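SAP-like pentraxin (Limulus polyphemus, PDB 3FLP) probably acts as a calcium-dependent, sugar-binding lectin of the pentraxin family, assembling into doubly stacked heptameric rings. Local coordinates at residues 3-8 against 188-193; 12-15 against 19-22; 37-42 against 212-217; 65-70 against 85-90; 114-119 against 176-181. All blocks are in the same frame, centred on the assembly; numbering follows the deposited sequence.

Of the five contacts in this pentraxin beta-sandwich, interactions 1, 3, 4 and 5 are partly buried and interaction 2 lies at the surface. Interactions 1 and 3 lie side by side, their centres about 11 Å apart; both reach the eight-stranded sheet, one through charged groups and a carbonyl, the other through an arginine set against two sulfurs. Interaction 5 packs the helix on that same sheet by apolar contact and touches both. The seven-stranded sheet carries interaction 4, an aromatic pair, and interaction 2, a contact of proline and threonine near the calcium ions. Strand 86-90 of interaction 4 also meets strand 112-117 of interaction 5, joining the two sheets.

Interaction 1: residues 3-8 against 188-193; sequences DIRDVK and RPRGNV
Arg188 and Asp6 form the salt bridge between 3-8 and 188-193: Arg188 NH2 reaches Asp6 OD1 over 3.0 Å along an almost straight N-H...O line (174°). The oxygen lies in the guanidinium plane, but the nitrogen comes from well above the carboxylate plane. A water that donates to Asp6 OD2 and accepts from Arg188 NH1 adds a second link between the same two groups.

A hydrogen bond to the backbone forms alongside: Arg5 NH1 donates to Arg188 O over 2.7 Å, bent to 138°. Within its own segment Arg5 grips Asp3 side-on, NE to OD2 at 2.7 Å and NH2 to OD1 at 2.9 Å. A bend at chi3 (-64°) turns the guanidinium back onto this carboxylate. Asp3 OD2 also accepts from Arg5 N, which makes an Asx turn.

Like charges meet too. Arg190 NH2 sits over one face of the Arg5 guanidinium, toward its rim, 3.2 Å from Arg5 NH1.

Arg188 NE has a further salt bridge to Asp165 of strand 161-169. Asp3, Asp6 and Asp165 probably offset the gathered arginines, while the Asp6-Arg188 bridge and the Arg5-carbonyl bond join the 3-10 turn to the loop following helix 175-182.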
# COMPACT_ATOMS: atom_id res chain seq x y z
N ASP A 3 19.07 -16.48 -11.81
CA ASP A 3 18.21 -17.61 -11.43
C ASP A 3 18.91 -18.94 -11.73
O ASP A 3 19.57 -19.09 -12.76
CB ASP A 3 16.90 -17.53 -12.21
CG ASP A 3 15.80 -18.37 -11.60
OD1 ASP A 3 15.04 -17.84 -10.76
OD2 ASP A 3 15.70 -19.57 -11.95
N ILE A 4 18.73 -19.91 -10.84
CA ILE A 4 19.33 -21.22 -11.00
C ILE A 4 18.88 -21.93 -12.29
O ILE A 4 19.59 -22.79 -12.81
CB ILE A 4 19.02 -22.11 -9.79
CG1 ILE A 4 20.23 -22.97 -9.47
CG2 ILE A 4 17.79 -22.99 -10.07
CD1 ILE A 4 20.13 -23.69 -8.14
N ARG A 5 17.71 -21.56 -12.79
CA ARG A 5 17.20 -22.16 -14.01
C ARG A 5 17.97 -21.73 -15.25
O ARG A 5 17.86 -22.34 -16.30
CB ARG A 5 15.70 -21.85 -14.18
CG ARG A 5 14.81 -22.72 -13.30
CD ARG A 5 13.40 -22.16 -13.13
NE ARG A 5 13.42 -20.88 -12.43
CZ ARG A 5 12.35 -20.24 -11.97
NH1 ARG A 5 11.13 -20.76 -12.14
NH2 ARG A 5 12.49 -19.08 -11.36
N ASP A 6 18.78 -20.67 -15.12
CA ASP A 6 19.57 -20.18 -16.24
C ASP A 6 21.01 -20.71 -16.25
O ASP A 6 21.82 -20.31 -17.09
CB ASP A 6 19.59 -18.64 -16.27
CG ASP A 6 18.24 -18.02 -16.64
OD1 ASP A 6 17.62 -18.45 -17.65
OD2 ASP A 6 17.78 -17.10 -15.93
N VAL A 7 21.34 -21.59 -15.30
CA VAL A 7 22.68 -22.17 -15.27
C VAL A 7 22.76 -23.05 -16.51
O VAL A 7 21.77 -23.68 -16.89
CB VAL A 7 22.90 -23.05 -14.00
CG1 VAL A 7 24.14 -23.94 -14.16
CG2 VAL A 7 23.05 -22.16 -12.78
N LYS A 8 23.91 -23.08 -17.16
CA LYS A 8 24.04 -23.90 -18.36
C LYS A 8 25.28 -24.79 -18.28
O LYS A 8 26.22 -24.53 -17.52
CB LYS A 8 24.12 -23.01 -19.61
CG LYS A 8 25.48 -22.37 -19.84
CD LYS A 8 25.53 -21.57 -21.13
CE LYS A 8 26.88 -20.86 -21.27
NZ LYS A 8 26.95 -20.05 -22.51
N ARG A 188 8.23 -20.33 -16.01
CA ARG A 188 9.41 -21.19 -15.98
C ARG A 188 9.23 -22.35 -15.00
O ARG A 188 9.88 -22.40 -13.95
CB ARG A 188 10.63 -20.34 -15.63
CG ARG A 188 10.91 -19.24 -16.68
CD ARG A 188 11.46 -19.85 -17.97
NE ARG A 188 12.83 -20.34 -17.79
CZ ARG A 188 13.90 -19.55 -17.79
NH1 ARG A 188 13.76 -18.24 -17.98
NH2 ARG A 188 15.12 -20.06 -17.61
N PRO A 189 8.33 -23.29 -15.33
CA PRO A 189 7.98 -24.49 -14.56
C PRO A 189 9.16 -25.42 -14.27
O PRO A 189 10.15 -25.41 -15.00
CB PRO A 189 6.95 -25.19 -15.46
CG PRO A 189 6.33 -24.07 -16.21
CD PRO A 189 7.52 -23.22 -16.56
N ARG A 190 9.02 -26.22 -13.22
CA ARG A 190 10.04 -27.18 -12.82
C ARG A 190 9.45 -28.59 -12.90
O ARG A 190 8.38 -28.84 -12.34
CB ARG A 190 10.50 -26.91 -11.39
CG ARG A 190 11.00 -25.49 -11.14
CD ARG A 190 11.25 -25.29 -9.65
NE ARG A 190 11.72 -23.95 -9.34
CZ ARG A 190 10.98 -22.85 -9.46
NH1 ARG A 190 9.72 -22.92 -9.89
NH2 ARG A 190 11.51 -21.67 -9.14
N GLY A 191 10.14 -29.49 -13.59
CA GLY A 191 9.65 -30.85 -13.71
C GLY A 191 9.58 -31.55 -12.36
O GLY A 191 10.34 -31.22 -11.46
N ASN A 192 8.66 -32.51 -12.23
CA ASN A 192 8.51 -33.25 -10.98
C ASN A 192 9.45 -34.46 -10.90
O ASN A 192 9.70 -34.99 -9.83
CB ASN A 192 7.05 -33.71 -10.79
CG ASN A 192 6.65 -34.83 -11.74
OD1 ASN A 192 6.86 -34.75 -12.96
ND2 ASN A 192 6.06 -35.88 -11.20
N VAL A 193 9.97 -34.89 -12.04
CA VAL A 193 10.90 -36.02 -12.08
C VAL A 193 12.31 -35.45 -11.97
O VAL A 193 13.09 -35.84 -11.10
CB VAL A 193 10.75 -36.81 -13.40
CG1 VAL A 193 11.76 -37.94 -13.45
CG2 VAL A 193 9.33 -37.37 -13.50
O HOH W 1 15.69 -16.10 -16.93

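Interaction 2: residues 12-15 against 19-22; sequences PGTQ and FPHL
Thr14 turns its methyl CG2 away from its own backbone N and its hydroxyl back beside that N (chi1 -60°), and the two branches meet different partners. CG2 reaches Phe19, whose first torsion (chi1 -56°) sets the ring beside its own backbone N; the closest pair is Thr14 CG2 to Phe19 CD2 at 3.4 Å, with the two side chains crossing at about a right angle. The other branch runs along the Pro20 ring, Thr14 OG1 lying 3.6 Å from Pro20 CD. This oxygen is also hydrogen-bonded to Gln144 NE2.

Pro20 takes the largest share of the contact. Gly13 O lies 3.7 Å from its CD, while its CB meets Pro12 CD at 4.0 Å as the two proline rings slide past each other in opposite directions. No hydrogen bond joins the two segments. Beyond the proline, His21 ND1 donates to Phe19 O over 2.9 Å, nearly along the C=O axis, which holds ND1 of the imidazole toward the backbone.

The Phe19 side chain is about 9 Å from a bound calcium ion. The contact closes the surface turn between strand 7-11 of one sheet and strand 21-24 of the other, the latter flanked by strands 139-142 and 201-204.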
# COMPACT_ATOMS: atom_id res chain seq x y z
N PRO A 12 31.69 -29.41 -24.75
CA PRO A 12 32.76 -29.00 -25.67
C PRO A 12 32.91 -29.74 -26.99
O PRO A 12 33.00 -29.13 -28.06
CB PRO A 12 34.02 -29.12 -24.82
CG PRO A 12 33.51 -28.93 -23.42
CD PRO A 12 32.26 -29.76 -23.44
N GLY A 13 32.96 -31.06 -26.91
CA GLY A 13 33.14 -31.87 -28.10
C GLY A 13 33.67 -33.20 -27.61
O GLY A 13 34.40 -33.26 -26.62
N THR A 14 33.31 -34.27 -28.30
CA THR A 14 33.73 -35.60 -27.89
C THR A 14 34.80 -36.23 -28.76
O THR A 14 34.79 -36.11 -29.99
CB THR A 14 32.50 -36.55 -27.82
OG1 THR A 14 31.54 -36.04 -26.88
CG2 THR A 14 32.92 -37.95 -27.40
N GLN A 15 35.74 -36.90 -28.11
CA GLN A 15 36.80 -37.61 -28.81
C GLN A 15 37.41 -38.63 -27.85
O GLN A 15 38.09 -38.26 -26.89
CB GLN A 15 37.89 -36.66 -29.31
CG GLN A 15 38.96 -37.39 -30.12
CD GLN A 15 39.87 -36.45 -30.87
OE1 GLN A 15 40.60 -35.65 -30.28
NE2 GLN A 15 39.84 -36.54 -32.20
N PHE A 19 34.60 -38.18 -23.06
CA PHE A 19 33.17 -38.09 -23.35
C PHE A 19 32.46 -37.16 -22.36
O PHE A 19 31.92 -37.60 -21.34
CB PHE A 19 32.51 -39.48 -23.28
CG PHE A 19 33.15 -40.51 -24.19
CD1 PHE A 19 34.26 -41.24 -23.77
CD2 PHE A 19 32.63 -40.75 -25.46
CE1 PHE A 19 34.84 -42.20 -24.60
CE2 PHE A 19 33.20 -41.70 -26.30
CZ PHE A 19 34.31 -42.43 -25.88
N PRO A 20 32.47 -35.84 -22.63
CA PRO A 20 31.79 -34.94 -21.69
C PRO A 20 30.33 -35.35 -21.49
O PRO A 20 29.61 -35.60 -22.46
CB PRO A 20 31.96 -33.56 -22.34
CG PRO A 20 32.12 -33.89 -23.81
CD PRO A 20 33.00 -35.11 -23.78
N HIS A 21 29.89 -35.43 -20.24
CA HIS A 21 28.52 -35.82 -19.95
C HIS A 21 28.10 -35.55 -18.52
O HIS A 21 28.92 -35.20 -17.67
CB HIS A 21 28.33 -37.33 -20.20
CG HIS A 21 28.98 -38.19 -19.16
ND1 HIS A 21 30.34 -38.39 -19.10
CD2 HIS A 21 28.45 -38.91 -18.14
CE1 HIS A 21 30.63 -39.19 -18.08
NE2 HIS A 21 29.49 -39.52 -17.48
N LEU A 22 26.81 -35.73 -18.27
CA LEU A 22 26.24 -35.57 -16.95
C LEU A 22 25.53 -36.89 -16.68
O LEU A 22 25.02 -37.52 -17.60
CB LEU A 22 25.19 -34.45 -16.92
CG LEU A 22 25.52 -33.06 -17.45
CD1 LEU A 22 24.34 -32.12 -17.13
CD2 LEU A 22 26.79 -32.54 -16.80

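Interaction 3: residues 37-42 against 212-217; sequences CQRIKP and SHMCSL
Arg39 lies across the thioether of Met214, the two side chains meeting at about a right angle. The aliphatic part of the arginine does much of the touching: Met214 SD is 3.5 Å from Arg39 CG and 3.7 Å from both CB and CD. The methionine reaches this far because its CG stands opposite its own backbone N (chi1 166°) and the rest of the chain is extended. In Arg39, chi4 of -73° turns the guanidinium so that its edge faces the sulfur. Arg39 NH1 consequently makes a weak hydrogen bond to Met214 SD at 3.5 Å, the sulfur lying in the guanidinium plane.

Cys215 approaches the same group from another direction. Its SG lies over one face, displaced toward the rim, 3.4 Å from Arg39 NH1 and 3.6 Å from Arg39 CZ. That sulfur belongs to the disulfide with Cys184, so one sulfur of that disulfide lies over the planar cation. Next to it, a weak hydrogen bond from Met214 N to Ser212 OG lies within the turn that carries the two sulfurs.

The stronger polar partners of Arg39 lie elsewhere: NE forms a salt bridge with Asp165, and NH2 donates to Ala182 O. The charge is probably balanced mainly by Asp165, which Arg39 shares with Arg188. The two polarisable sulfurs would suit a buried cation. Met214 and Cys215 thereby join the segment after strand 207-211 to Arg39 of strand 33-42 through sulfur contacts with both its aliphatic chain and its cation.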
# COMPACT_ATOMS: atom_id res chain seq x y z
N CYS A 37 11.87 -31.41 -21.47
CA CYS A 37 12.00 -30.08 -22.06
C CYS A 37 13.34 -29.48 -21.63
O CYS A 37 13.81 -29.72 -20.51
CB CYS A 37 10.89 -29.16 -21.55
SG CYS A 37 9.17 -29.15 -22.19
N GLN A 38 13.97 -28.71 -22.51
CA GLN A 38 15.23 -28.04 -22.17
C GLN A 38 15.62 -27.02 -23.23
O GLN A 38 15.10 -27.03 -24.35
CB GLN A 38 16.38 -29.04 -21.98
CG GLN A 38 17.08 -29.50 -23.25
CD GLN A 38 16.46 -30.76 -23.83
OE1 GLN A 38 16.71 -31.86 -23.34
NE2 GLN A 38 15.64 -30.60 -24.86
N ARG A 39 16.53 -26.13 -22.87
CA ARG A 39 17.02 -25.12 -23.80
C ARG A 39 18.37 -25.62 -24.31
O ARG A 39 19.22 -26.03 -23.53
CB ARG A 39 17.15 -23.77 -23.08
CG ARG A 39 15.80 -23.21 -22.63
CD ARG A 39 15.89 -22.11 -21.57
NE ARG A 39 14.57 -21.91 -20.98
CZ ARG A 39 13.55 -21.32 -21.60
NH1 ARG A 39 13.70 -20.84 -22.83
NH2 ARG A 39 12.36 -21.25 -21.00
N ILE A 40 18.55 -25.61 -25.63
CA ILE A 40 19.79 -26.08 -26.22
C ILE A 40 20.35 -25.17 -27.31
O ILE A 40 19.61 -24.48 -28.02
CB ILE A 40 19.64 -27.50 -26.86
CG1 ILE A 40 18.49 -27.49 -27.88
CG2 ILE A 40 19.41 -28.55 -25.78
CD1 ILE A 40 18.35 -28.79 -28.67
N LYS A 41 21.68 -25.17 -27.40
CA LYS A 41 22.42 -24.41 -28.39
C LYS A 41 23.31 -25.47 -29.03
O LYS A 41 24.36 -25.81 -28.49
CB LYS A 41 23.27 -23.33 -27.73
CG LYS A 41 24.18 -22.60 -28.71
CD LYS A 41 25.19 -21.72 -28.01
CE LYS A 41 24.52 -20.60 -27.24
NZ LYS A 41 25.54 -19.65 -26.69
N PRO A 42 22.90 -26.01 -30.18
CA PRO A 42 23.69 -27.05 -30.86
C PRO A 42 24.95 -26.55 -31.55
O PRO A 42 24.97 -25.45 -32.12
CB PRO A 42 22.67 -27.65 -31.82
CG PRO A 42 21.87 -26.45 -32.23
CD PRO A 42 21.66 -25.71 -30.93
N SER A 212 23.40 -19.28 -19.00
CA SER A 212 22.72 -19.17 -20.28
C SER A 212 22.08 -17.80 -20.41
O SER A 212 21.42 -17.32 -19.49
CB SER A 212 21.63 -20.23 -20.39
OG SER A 212 20.65 -19.82 -21.32
N HIS A 213 22.27 -17.16 -21.56
CA HIS A 213 21.69 -15.84 -21.81
C HIS A 213 20.60 -15.90 -22.87
O HIS A 213 20.36 -14.92 -23.58
CB HIS A 213 22.77 -14.84 -22.22
CG HIS A 213 23.80 -14.61 -21.15
ND1 HIS A 213 24.94 -15.38 -21.04
CD2 HIS A 213 23.80 -13.77 -20.09
CE1 HIS A 213 25.60 -15.02 -19.95
NE2 HIS A 213 24.93 -14.05 -19.35
N MET A 214 19.94 -17.05 -22.98
CA MET A 214 18.86 -17.21 -23.94
C MET A 214 17.69 -16.34 -23.54
O MET A 214 17.06 -15.69 -24.38
CB MET A 214 18.38 -18.66 -23.99
CG MET A 214 17.04 -18.84 -24.70
SD MET A 214 16.50 -20.56 -24.87
CE MET A 214 15.28 -20.41 -26.18
N CYS A 215 17.41 -16.33 -22.24
CA CYS A 215 16.28 -15.60 -21.69
C CYS A 215 16.63 -14.26 -21.04
O CYS A 215 16.01 -13.24 -21.32
CB CYS A 215 15.57 -16.50 -20.69
SG CYS A 215 14.70 -17.93 -21.42
N SER A 216 17.62 -14.27 -20.14
CA SER A 216 18.05 -13.06 -19.45
C SER A 216 19.47 -12.69 -19.87
O SER A 216 20.37 -13.52 -19.83
CB SER A 216 18.02 -13.26 -17.93
OG SER A 216 16.70 -13.40 -17.46
N LEU A 217 19.65 -11.43 -20.25
CA LEU A 217 20.96 -10.93 -20.66
C LEU A 217 21.79 -10.59 -19.43
O LEU A 217 23.04 -10.58 -19.53
CB LEU A 217 20.81 -9.70 -21.56
CG LEU A 217 20.16 -9.92 -22.93
CD1 LEU A 217 20.26 -8.65 -23.75
CD2 LEU A 217 20.86 -11.07 -23.66
OXT LEU A 217 21.17 -10.34 -18.39

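Interaction 4: residues 65-70 against 85-90; sequences SMYVKS and NKYISC
Strands 60-68 and 86-90 belong to the seven-stranded antiparallel sheet of the sandwich, where strand 73-80 runs between them, so Tyr67 and Tyr87 meet across an intervening strand. The rings form a T-shaped pair: the edge of Tyr67 points at one face of Tyr87, with centroids 5.0 Å apart and planes at 76°. Tyr67 CE2 leads, 3.5 Å from Tyr87 CE1, and lies over the rim of that ring more than its middle; Tyr67 CD2 follows at 3.6 Å from the same carbon. Tyr67 holds CG in the crowded position between its backbone N and carbonyl carbon (chi1 73°), while Tyr87 places CG beside its backbone N (chi1 -71°). These opposite first torsions bring the two side chains across each other on one face of the sheet, the rings nearly perpendicular.

The far corner of the Tyr67 ring is held as well, since Lys69 NZ donates to Tyr67 OH over 3.1 Å. On the other flank, Ser65 OG lies 3.7 Å from Tyr87 OH and gives its proton to a water at 2.6 Å. That water donates in turn to Asn85 OD1 at 2.9 Å, carrying a polar link between the segments beside the aromatic one. Thr47 touches both tyrosines.

The T-shaped pair thus spans strand 73-80 on one face of the sheet, within the jelly-roll sandwich that pentraxins share with legume lectins.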
# COMPACT_ATOMS: atom_id res chain seq x y z
N SER A 65 17.00 -37.19 -29.43
CA SER A 65 18.09 -36.83 -30.33
C SER A 65 17.62 -35.75 -31.29
O SER A 65 16.44 -35.40 -31.34
CB SER A 65 18.52 -38.05 -31.13
OG SER A 65 17.42 -38.57 -31.87
N MET A 66 18.57 -35.23 -32.06
CA MET A 66 18.25 -34.21 -33.03
C MET A 66 19.34 -34.18 -34.09
O MET A 66 20.42 -34.74 -33.90
CB MET A 66 18.21 -32.82 -32.38
CG MET A 66 19.60 -32.30 -31.98
SD MET A 66 19.69 -30.50 -31.70
CE MET A 66 20.07 -29.92 -33.35
N TYR A 67 19.03 -33.54 -35.20
CA TYR A 67 19.98 -33.33 -36.26
C TYR A 67 19.37 -32.28 -37.16
O TYR A 67 18.17 -32.02 -37.10
CB TYR A 67 20.32 -34.63 -37.01
CG TYR A 67 19.27 -35.19 -37.93
CD1 TYR A 67 19.14 -34.73 -39.24
CD2 TYR A 67 18.45 -36.24 -37.52
CE1 TYR A 67 18.23 -35.30 -40.11
CE2 TYR A 67 17.53 -36.82 -38.38
CZ TYR A 67 17.43 -36.35 -39.67
OH TYR A 67 16.52 -36.93 -40.52
N VAL A 68 20.21 -31.63 -37.95
CA VAL A 68 19.75 -30.58 -38.85
C VAL A 68 19.84 -31.08 -40.28
O VAL A 68 20.90 -31.56 -40.70
CB VAL A 68 20.63 -29.33 -38.67
CG1 VAL A 68 20.12 -28.20 -39.55
CG2 VAL A 68 20.63 -28.92 -37.21
N LYS A 69 18.74 -30.99 -41.01
CA LYS A 69 18.71 -31.43 -42.41
C LYS A 69 19.56 -30.49 -43.26
O LYS A 69 19.96 -29.41 -42.81
CB LYS A 69 17.29 -31.40 -42.98
CG LYS A 69 16.23 -32.15 -42.19
CD LYS A 69 16.48 -33.64 -42.14
CE LYS A 69 16.24 -34.32 -43.49
NZ LYS A 69 16.54 -35.80 -43.38
N SER A 70 19.82 -30.91 -44.49
CA SER A 70 20.61 -30.13 -45.44
C SER A 70 20.08 -28.70 -45.62
O SER A 70 20.86 -27.76 -45.77
CB SER A 70 20.62 -30.85 -46.79
OG SER A 70 21.44 -30.17 -47.73
N ASN A 85 14.60 -45.11 -34.29
CA ASN A 85 14.45 -43.70 -34.00
C ASN A 85 13.30 -43.12 -34.81
O ASN A 85 13.24 -43.30 -36.03
CB ASN A 85 15.74 -42.94 -34.30
CG ASN A 85 16.83 -43.22 -33.29
OD1 ASN A 85 16.65 -43.00 -32.09
ND2 ASN A 85 17.97 -43.71 -33.77
N LYS A 86 12.38 -42.44 -34.14
CA LYS A 86 11.24 -41.82 -34.81
C LYS A 86 11.54 -40.32 -34.91
O LYS A 86 11.83 -39.67 -33.91
CB LYS A 86 9.95 -42.05 -34.02
CG LYS A 86 9.71 -43.50 -33.61
CD LYS A 86 9.62 -44.42 -34.81
CE LYS A 86 9.32 -45.85 -34.39
NZ LYS A 86 9.21 -46.75 -35.58
N TYR A 87 11.49 -39.79 -36.13
CA TYR A 87 11.78 -38.39 -36.35
C TYR A 87 10.59 -37.55 -36.80
O TYR A 87 9.76 -38.01 -37.58
CB TYR A 87 12.91 -38.24 -37.39
CG TYR A 87 14.27 -38.66 -36.87
CD1 TYR A 87 14.97 -37.85 -35.98
CD2 TYR A 87 14.84 -39.87 -37.25
CE1 TYR A 87 16.21 -38.24 -35.48
CE2 TYR A 87 16.08 -40.27 -36.75
CZ TYR A 87 16.76 -39.44 -35.86
OH TYR A 87 17.98 -39.82 -35.35
N ILE A 88 10.52 -36.33 -36.28
CA ILE A 88 9.48 -35.39 -36.64
C ILE A 88 10.20 -34.09 -36.98
O ILE A 88 10.99 -33.58 -36.17
CB ILE A 88 8.50 -35.13 -35.48
CG1 ILE A 88 7.70 -36.41 -35.18
CG2 ILE A 88 7.55 -33.99 -35.85
CD1 ILE A 88 6.71 -36.27 -34.05
N SER A 89 9.96 -33.57 -38.18
CA SER A 89 10.63 -32.35 -38.57
C SER A 89 9.88 -31.11 -38.07
O SER A 89 8.66 -31.10 -37.95
CB SER A 89 10.82 -32.29 -40.10
OG SER A 89 9.60 -32.34 -40.78
N CYS A 90 10.66 -30.09 -37.73
CA CYS A 90 10.12 -28.84 -37.22
C CYS A 90 10.32 -27.73 -38.26
O CYS A 90 11.40 -27.60 -38.84
CB CYS A 90 10.83 -28.45 -35.92
SG CYS A 90 10.45 -29.47 -34.45
O HOH W 2 16.29 -40.54 -30.68

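Interaction 5: residues 114-119 against 176-181; sequences AVYANG and HQVSTV
Val178 has the most surface buried here, and it lays both methyls against Tyr116. CG2 stands over one face of the ring in a CH-pi contact, 4.0 Å from the ring centroid and 13° off the normal. CG1 meets the base of the side chain instead, 3.6 Å from Tyr116 CG and 3.7 Å from Tyr116 CB. With CG1 opposite the backbone N of Val178 (chi1 176°), the two branches spread along the tyrosine from its stem to its ring. The phenol is fixed at its far end by a hydrogen bond between Tyr116 OH and Thr175 OG1, at the start of the same helix.

Gly119 has about as much surface buried as Tyr116, through its backbone. Its CA comes 4.1 Å from Ser179 CA, where the chain leaves strand 112-117 and turns into strand 120-125, and its O touches Ser179 CB at 3.6 Å. Ser179 OG donates to His176 O over 2.7 Å, keeping the hydroxyl on its own helix.

No hydrogen bond crosses between the two segments. One turn of helix 175-182 thus rests on a strand and its hairpin through a valine, a ring face and a glycine, a seat for the single helix that pentraxin subunits carry on one face of the beta-sandwich.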
# COMPACT_ATOMS: atom_id res chain seq x y z
N ALA A 114 5.09 -36.51 -29.48
CA ALA A 114 4.91 -35.15 -29.98
C ALA A 114 6.14 -34.34 -29.61
O ALA A 114 6.68 -34.49 -28.51
CB ALA A 114 3.65 -34.51 -29.37
N VAL A 115 6.60 -33.50 -30.53
CA VAL A 115 7.77 -32.67 -30.25
C VAL A 115 7.43 -31.21 -30.49
O VAL A 115 6.55 -30.88 -31.29
CB VAL A 115 8.99 -33.07 -31.11
CG1 VAL A 115 9.34 -34.53 -30.85
CG2 VAL A 115 8.70 -32.84 -32.59
N TYR A 116 8.15 -30.34 -29.78
CA TYR A 116 7.93 -28.91 -29.88
C TYR A 116 9.23 -28.13 -30.00
O TYR A 116 10.23 -28.47 -29.37
CB TYR A 116 7.17 -28.43 -28.64
CG TYR A 116 5.83 -29.11 -28.44
CD1 TYR A 116 5.75 -30.42 -27.95
CD2 TYR A 116 4.65 -28.45 -28.76
CE1 TYR A 116 4.51 -31.04 -27.80
CE2 TYR A 116 3.43 -29.05 -28.61
CZ TYR A 116 3.36 -30.35 -28.13
OH TYR A 116 2.13 -30.93 -28.00
N ALA A 117 9.20 -27.08 -30.81
CA ALA A 117 10.36 -26.22 -31.00
C ALA A 117 9.92 -24.81 -30.63
O ALA A 117 8.95 -24.29 -31.17
CB ALA A 117 10.82 -26.28 -32.45
N ASN A 118 10.64 -24.20 -29.69
CA ASN A 118 10.33 -22.85 -29.22
C ASN A 118 8.87 -22.71 -28.77
O ASN A 118 8.23 -21.68 -29.01
CB ASN A 118 10.66 -21.82 -30.31
CG ASN A 118 12.16 -21.60 -30.45
OD1 ASN A 118 12.93 -21.96 -29.56
ND2 ASN A 118 12.57 -20.98 -31.56
N GLY A 119 8.36 -23.75 -28.12
CA GLY A 119 7.00 -23.71 -27.61
C GLY A 119 5.89 -23.98 -28.61
O GLY A 119 4.72 -23.92 -28.24
N HIS A 176 -0.65 -26.71 -25.08
CA HIS A 176 -0.72 -25.44 -24.38
C HIS A 176 0.30 -25.36 -23.24
O HIS A 176 0.96 -24.33 -23.05
CB HIS A 176 -2.11 -25.19 -23.80
CG HIS A 176 -2.17 -24.03 -22.86
ND1 HIS A 176 -1.93 -22.73 -23.25
CD2 HIS A 176 -2.39 -23.97 -21.52
CE1 HIS A 176 -1.99 -21.93 -22.21
NE2 HIS A 176 -2.27 -22.66 -21.14
N GLN A 177 0.43 -26.44 -22.48
CA GLN A 177 1.37 -26.47 -21.37
C GLN A 177 2.82 -26.33 -21.83
O GLN A 177 3.62 -25.66 -21.18
CB GLN A 177 1.18 -27.75 -20.56
CG GLN A 177 -0.18 -27.82 -19.87
CD GLN A 177 -0.34 -29.09 -19.04
OE1 GLN A 177 -0.05 -30.19 -19.51
NE2 GLN A 177 -0.82 -28.93 -17.82
N VAL A 178 3.17 -26.94 -22.96
CA VAL A 178 4.54 -26.83 -23.46
C VAL A 178 4.86 -25.38 -23.81
O VAL A 178 5.98 -24.92 -23.60
CB VAL A 178 4.77 -27.72 -24.70
CG1 VAL A 178 6.17 -27.50 -25.25
CG2 VAL A 178 4.61 -29.19 -24.32
N SER A 179 3.88 -24.64 -24.32
CA SER A 179 4.12 -23.24 -24.66
C SER A 179 4.38 -22.43 -23.40
O SER A 179 5.16 -21.47 -23.43
CB SER A 179 2.94 -22.65 -25.44
OG SER A 179 1.84 -22.36 -24.60
N THR A 180 3.77 -22.81 -22.27
CA THR A 180 4.00 -22.07 -21.03
C THR A 180 5.37 -22.44 -20.46
O THR A 180 5.94 -21.69 -19.67
CB THR A 180 2.91 -22.33 -19.95
OG1 THR A 180 3.00 -23.67 -19.47
CG2 THR A 180 1.53 -22.09 -20.53
N VAL A 181 5.88 -23.61 -20.84
CA VAL A 181 7.20 -24.05 -20.38
C VAL A 181 8.30 -23.29 -21.14
O VAL A 181 9.27 -22.82 -20.55
CB VAL A 181 7.40 -25.57 -20.60
CG1 VAL A 181 8.84 -25.97 -20.28
CG2 VAL A 181 6.44 -26.37 -19.73